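Local atomic coordinates of glutaryl-CoA dehydrogenase (Mycobacterium smegmatis, PDB entry 3SF6), a protein that belongs to the acyl-CoA dehydrogenase family of flavoproteins and is modelled with dihydroflavine-adenine dinucleotide bound. Residues Ser113-Ala125 and Trp135-Phe148. Numbering follows the deposited sequence. Where two conformers were deposited one is given.
Sequences SVQGSLAMYAIHA and WLPDMASGHRIGCF. With FDA (dihydroflavine-adenine dinucleotide), chain B.
The carboxamide of Q115 ties helix 113-125 to the last turn of helix 135-140, the turn after it and the start of strand 146-148, using three hydrogen bonds. OE1 receives the N-H of G146 at 2.8 Å, straight (179°), while NE2 gives one proton to R144 O and the other to M139 O, both in the amide plane. With both N-H groups and the oxygen engaged, the buried amide is fixed in rotation; glutamine suits by offering donor and acceptor together. M139 O also takes the N-H of G142, from the opposite face, in the helix-ending Schellman motif. G146, having no side chain, lets the strand lie close over A119, whose CB is 4.0 Å from G146 CA.

L136 uses its branched end on the nearly antiparallel helix: CD2 lies 3.8 Å from M120 CB, and CD1 meets H124 CD2. M139 is a knob among Q115, A119, M120 and I123, bent at chi3 (87°) as CE reaches A119 CB at 3.8 Å.

On the strand, F148 has CG anti to its backbone N (chi1 -176°), laying its flat aromatic face against L118, whose CD2 methyl sits over the ring centre as a CH-pi partner, 4.0 Å from the centroid. F148 O accepts the N3-H of dihydroflavine-adenine dinucleotide (O to N3 3.0 Å).

Strand 146-149 pairs with strand 190-197, whose W194 meets the F148 ring, while helix 252-286 packs against L118 and F148.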
# COMPACT_ATOMS: atom_id res chain seq x y z
N SER A 113 -1.24 15.21 -27.84
CA SER A 113 -0.24 15.86 -26.97
C SER A 113 1.05 16.21 -27.72
O SER A 113 1.58 17.31 -27.57
CB SER A 113 0.17 14.93 -25.80
OG SER A 113 -0.89 14.78 -24.89
N VAL A 114 1.56 15.27 -28.52
CA VAL A 114 2.78 15.49 -29.27
C VAL A 114 2.55 16.57 -30.31
O VAL A 114 3.37 17.47 -30.49
CB VAL A 114 3.22 14.18 -29.93
CG1 VAL A 114 4.16 14.45 -31.14
CG2 VAL A 114 3.77 13.23 -28.83
N GLN A 115 1.43 16.48 -31.03
CA GLN A 115 1.13 17.49 -32.06
C GLN A 115 1.06 18.90 -31.50
O GLN A 115 1.73 19.81 -32.02
CB GLN A 115 -0.17 17.13 -32.78
CG GLN A 115 -0.52 18.04 -33.95
CD GLN A 115 0.25 17.76 -35.23
OE1 GLN A 115 1.20 16.97 -35.24
NE2 GLN A 115 -0.17 18.41 -36.33
N GLY A 116 0.29 19.10 -30.43
CA GLY A 116 0.01 20.43 -29.95
C GLY A 116 0.98 20.91 -28.89
O GLY A 116 1.64 21.92 -29.05
N SER A 117 1.05 20.19 -27.79
CA SER A 117 1.81 20.67 -26.63
C SER A 117 3.33 20.46 -26.70
O SER A 117 4.04 21.01 -25.88
CB SER A 117 1.27 20.05 -25.32
OG SER A 117 1.37 18.65 -25.29
N LEU A 118 3.80 19.66 -27.68
CA LEU A 118 5.22 19.44 -27.89
C LEU A 118 5.69 20.08 -29.19
O LEU A 118 6.43 21.08 -29.13
CB LEU A 118 5.61 17.95 -27.86
CG LEU A 118 5.45 17.29 -26.48
CD1 LEU A 118 5.81 15.76 -26.55
CD2 LEU A 118 6.22 18.02 -25.38
N ALA A 119 5.29 19.54 -30.33
CA ALA A 119 5.82 20.00 -31.63
C ALA A 119 5.32 21.41 -31.99
O ALA A 119 6.14 22.34 -32.14
CB ALA A 119 5.52 19.00 -32.76
N MET A 120 4.00 21.63 -32.00
CA MET A 120 3.51 22.99 -32.27
C MET A 120 3.95 24.00 -31.21
O MET A 120 4.36 25.14 -31.52
CB MET A 120 1.98 23.00 -32.42
CG MET A 120 1.48 22.35 -33.69
SD MET A 120 -0.33 22.11 -33.69
CE MET A 120 -0.84 23.78 -34.09
N TYR A 121 3.85 23.62 -29.95
CA TYR A 121 4.26 24.50 -28.86
C TYR A 121 5.71 24.96 -29.03
O TYR A 121 6.02 26.14 -28.85
CB TYR A 121 4.09 23.82 -27.51
CG TYR A 121 4.48 24.74 -26.36
CD1 TYR A 121 3.57 25.61 -25.78
CD2 TYR A 121 5.76 24.73 -25.87
CE1 TYR A 121 3.95 26.46 -24.72
CE2 TYR A 121 6.15 25.57 -24.83
CZ TYR A 121 5.25 26.42 -24.27
OH TYR A 121 5.69 27.21 -23.24
N ALA A 122 6.60 24.02 -29.35
CA ALA A 122 8.01 24.37 -29.52
C ALA A 122 8.18 25.46 -30.59
O ALA A 122 8.94 26.42 -30.41
CB ALA A 122 8.87 23.12 -29.88
N ILE A 123 7.52 25.27 -31.72
CA ILE A 123 7.57 26.23 -32.84
C ILE A 123 6.93 27.56 -32.42
O ILE A 123 7.47 28.64 -32.66
CB ILE A 123 6.92 25.61 -34.10
CG1 ILE A 123 7.76 24.43 -34.61
CG2 ILE A 123 6.81 26.68 -35.20
CD1 ILE A 123 7.05 23.57 -35.71
N HIS A 124 5.77 27.47 -31.77
CA HIS A 124 5.03 28.66 -31.28
C HIS A 124 5.89 29.47 -30.31
O HIS A 124 5.88 30.73 -30.36
CB HIS A 124 3.73 28.20 -30.66
CG HIS A 124 2.68 29.25 -30.51
ND1 HIS A 124 2.75 30.24 -29.54
CD2 HIS A 124 1.48 29.41 -31.12
CE1 HIS A 124 1.67 31.01 -29.62
NE2 HIS A 124 0.88 30.53 -30.57
N ALA A 125 6.61 28.79 -29.43
CA ALA A 125 7.35 29.42 -28.33
C ALA A 125 8.74 29.89 -28.70
O ALA A 125 9.21 30.94 -28.19
CB ALA A 125 7.45 28.48 -27.13
N TRP A 135 4.56 26.31 -40.76
CA TRP A 135 4.17 25.04 -40.17
C TRP A 135 2.89 25.07 -39.37
O TRP A 135 2.13 24.12 -39.44
CB TRP A 135 5.31 24.47 -39.30
CG TRP A 135 6.44 23.94 -40.15
CD1 TRP A 135 7.64 24.53 -40.37
CD2 TRP A 135 6.43 22.74 -40.92
NE1 TRP A 135 8.39 23.77 -41.24
CE2 TRP A 135 7.67 22.65 -41.58
CE3 TRP A 135 5.50 21.71 -41.11
CZ2 TRP A 135 8.00 21.58 -42.42
CZ3 TRP A 135 5.82 20.67 -41.94
CH2 TRP A 135 7.06 20.62 -42.61
N LEU A 136 2.65 26.11 -38.58
CA LEU A 136 1.58 25.98 -37.57
C LEU A 136 0.16 25.83 -38.14
O LEU A 136 -0.60 24.97 -37.65
CB LEU A 136 1.65 27.08 -36.49
CG LEU A 136 2.86 27.07 -35.58
CD1 LEU A 136 2.84 28.26 -34.60
CD2 LEU A 136 2.99 25.73 -34.84
N PRO A 137 -0.22 26.60 -39.18
CA PRO A 137 -1.62 26.40 -39.63
C PRO A 137 -1.89 25.01 -40.20
O PRO A 137 -2.93 24.42 -39.93
CB PRO A 137 -1.80 27.47 -40.71
CG PRO A 137 -0.80 28.57 -40.28
CD PRO A 137 0.39 27.80 -39.78
N ASP A 138 -0.93 24.44 -40.93
CA ASP A 138 -1.11 23.08 -41.44
C ASP A 138 -1.02 21.99 -40.36
O ASP A 138 -1.59 20.90 -40.51
CB ASP A 138 -0.09 22.76 -42.51
CG ASP A 138 -0.39 23.42 -43.86
OD1 ASP A 138 -1.50 23.98 -44.08
OD2 ASP A 138 0.52 23.33 -44.71
N MET A 139 -0.30 22.28 -39.28
CA MET A 139 -0.29 21.40 -38.12
C MET A 139 -1.61 21.47 -37.34
O MET A 139 -2.15 20.45 -36.89
CB MET A 139 0.92 21.72 -37.22
CG MET A 139 2.24 21.35 -37.90
SD MET A 139 3.67 21.85 -36.96
CE MET A 139 3.88 20.40 -35.86
N ALA A 140 -2.17 22.66 -37.23
CA ALA A 140 -3.46 22.82 -36.54
C ALA A 140 -4.57 22.11 -37.30
O ALA A 140 -5.46 21.54 -36.70
CB ALA A 140 -3.81 24.29 -36.37
N SER A 141 -4.48 22.06 -38.63
CA SER A 141 -5.51 21.37 -39.41
C SER A 141 -5.27 19.86 -39.51
O SER A 141 -6.10 19.15 -40.05
CB SER A 141 -5.58 21.94 -40.83
OG SER A 141 -4.40 21.59 -41.56
N GLY A 142 -4.12 19.40 -39.08
CA GLY A 142 -3.78 18.01 -39.15
C GLY A 142 -3.21 17.57 -40.48
O GLY A 142 -2.88 16.38 -40.64
N HIS A 143 -3.07 18.51 -41.42
CA HIS A 143 -2.50 18.13 -42.71
C HIS A 143 -1.01 17.89 -42.69
O HIS A 143 -0.52 17.17 -43.55
CB HIS A 143 -2.91 19.11 -43.78
CG HIS A 143 -4.34 18.94 -44.15
ND1 HIS A 143 -5.36 19.53 -43.45
CD2 HIS A 143 -4.92 18.12 -45.07
CE1 HIS A 143 -6.51 19.16 -43.98
NE2 HIS A 143 -6.27 18.30 -44.96
N ARG A 144 -0.30 18.42 -41.68
CA ARG A 144 1.11 18.09 -41.45
C ARG A 144 1.23 17.64 -39.99
O ARG A 144 0.68 18.27 -39.07
CB ARG A 144 2.00 19.29 -41.72
CG ARG A 144 2.02 19.74 -43.18
CD ARG A 144 2.67 18.74 -44.10
NE ARG A 144 2.66 19.19 -45.49
CZ ARG A 144 1.81 18.73 -46.41
NH1 ARG A 144 0.86 17.84 -46.09
NH2 ARG A 144 1.88 19.18 -47.67
N ILE A 145 1.89 16.51 -39.81
CA ILE A 145 2.05 15.89 -38.50
C ILE A 145 3.46 16.16 -37.97
O ILE A 145 4.44 16.06 -38.72
CB ILE A 145 1.76 14.39 -38.54
CG1 ILE A 145 0.30 14.15 -38.88
CG2 ILE A 145 2.17 13.73 -37.21
CD1 ILE A 145 -0.06 12.64 -39.05
N GLY A 146 3.54 16.53 -36.70
CA GLY A 146 4.82 16.72 -36.03
C GLY A 146 5.18 15.62 -35.04
O GLY A 146 4.34 14.83 -34.58
N CYS A 147 6.45 15.60 -34.68
CA CYS A 147 6.95 14.78 -33.58
C CYS A 147 8.03 15.57 -32.86
O CYS A 147 8.47 16.63 -33.36
CB CYS A 147 7.46 13.43 -34.06
SG CYS A 147 8.94 13.47 -35.10
N PHE A 148 8.42 15.08 -31.70
CA PHE A 148 9.27 15.81 -30.75
C PHE A 148 10.38 14.85 -30.36
O PHE A 148 10.13 13.88 -29.64
CB PHE A 148 8.41 16.22 -29.54
CG PHE A 148 9.10 17.06 -28.49
CD1 PHE A 148 9.04 18.45 -28.55
CD2 PHE A 148 9.70 16.48 -27.39
CE1 PHE A 148 9.59 19.24 -27.55
CE2 PHE A 148 10.25 17.27 -26.36
CZ PHE A 148 10.19 18.64 -26.46
PA FDA B . 15.61 5.67 -17.95
O1A FDA B . 15.85 7.11 -17.80
O2A FDA B . 16.67 4.77 -18.44
O5B FDA B . 15.14 5.23 -16.48
C5B FDA B . 15.03 3.82 -16.16
C4B FDA B . 14.46 3.67 -14.75
O4B FDA B . 15.45 4.23 -13.85
C3B FDA B . 13.18 4.43 -14.50
O3B FDA B . 12.38 3.71 -13.54
C2B FDA B . 13.69 5.73 -13.91
O2B FDA B . 12.66 6.42 -13.17
C1B FDA B . 14.89 5.28 -13.06
N9A FDA B . 15.86 6.36 -12.87
C8A FDA B . 16.55 7.01 -13.85
N7A FDA B . 17.31 7.98 -13.30
C5A FDA B . 17.07 7.95 -11.95
C6A FDA B . 17.52 8.69 -10.86
N6A FDA B . 18.41 9.70 -11.00
N1A FDA B . 17.07 8.35 -9.63
C2A FDA B . 16.17 7.38 -9.46
N3A FDA B . 15.71 6.66 -10.47
C4A FDA B . 16.14 6.93 -11.71
N1 FDA B . 10.30 10.69 -25.79
C2 FDA B . 10.37 11.71 -26.70
O2 FDA B . 11.40 12.43 -26.74
N3 FDA B . 9.33 11.93 -27.53
C4 FDA B . 8.22 11.18 -27.55
O4 FDA B . 7.29 11.38 -28.37
C4X FDA B . 8.12 10.15 -26.60
N5 FDA B . 7.06 9.31 -26.59
C5X FDA B . 7.13 8.10 -25.92
C6 FDA B . 6.21 7.09 -26.16
C7 FDA B . 6.24 5.88 -25.49
C7M FDA B . 5.26 4.77 -25.85
C8 FDA B . 7.22 5.70 -24.52
C8M FDA B . 7.25 4.37 -23.77
C9 FDA B . 8.16 6.68 -24.27
C9A FDA B . 8.12 7.90 -24.97
N10 FDA B . 9.10 8.88 -24.79
C10 FDA B . 9.20 9.92 -25.75
C1' FDA B . 10.34 8.56 -24.06
C2' FDA B . 10.10 8.80 -22.56
O2' FDA B . 10.15 10.22 -22.27
C3' FDA B . 11.19 8.08 -21.78
O3' FDA B . 10.89 6.69 -21.82
C4' FDA B . 11.27 8.52 -20.32
O4' FDA B . 11.82 9.85 -20.21
C5' FDA B . 12.09 7.56 -19.46
O5' FDA B . 13.39 7.41 -20.04
P FDA B . 13.96 5.93 -20.26
O1P FDA B . 12.89 5.08 -20.79
O2P FDA B . 15.23 6.04 -21.01
O3P FDA B . 14.25 5.39 -18.77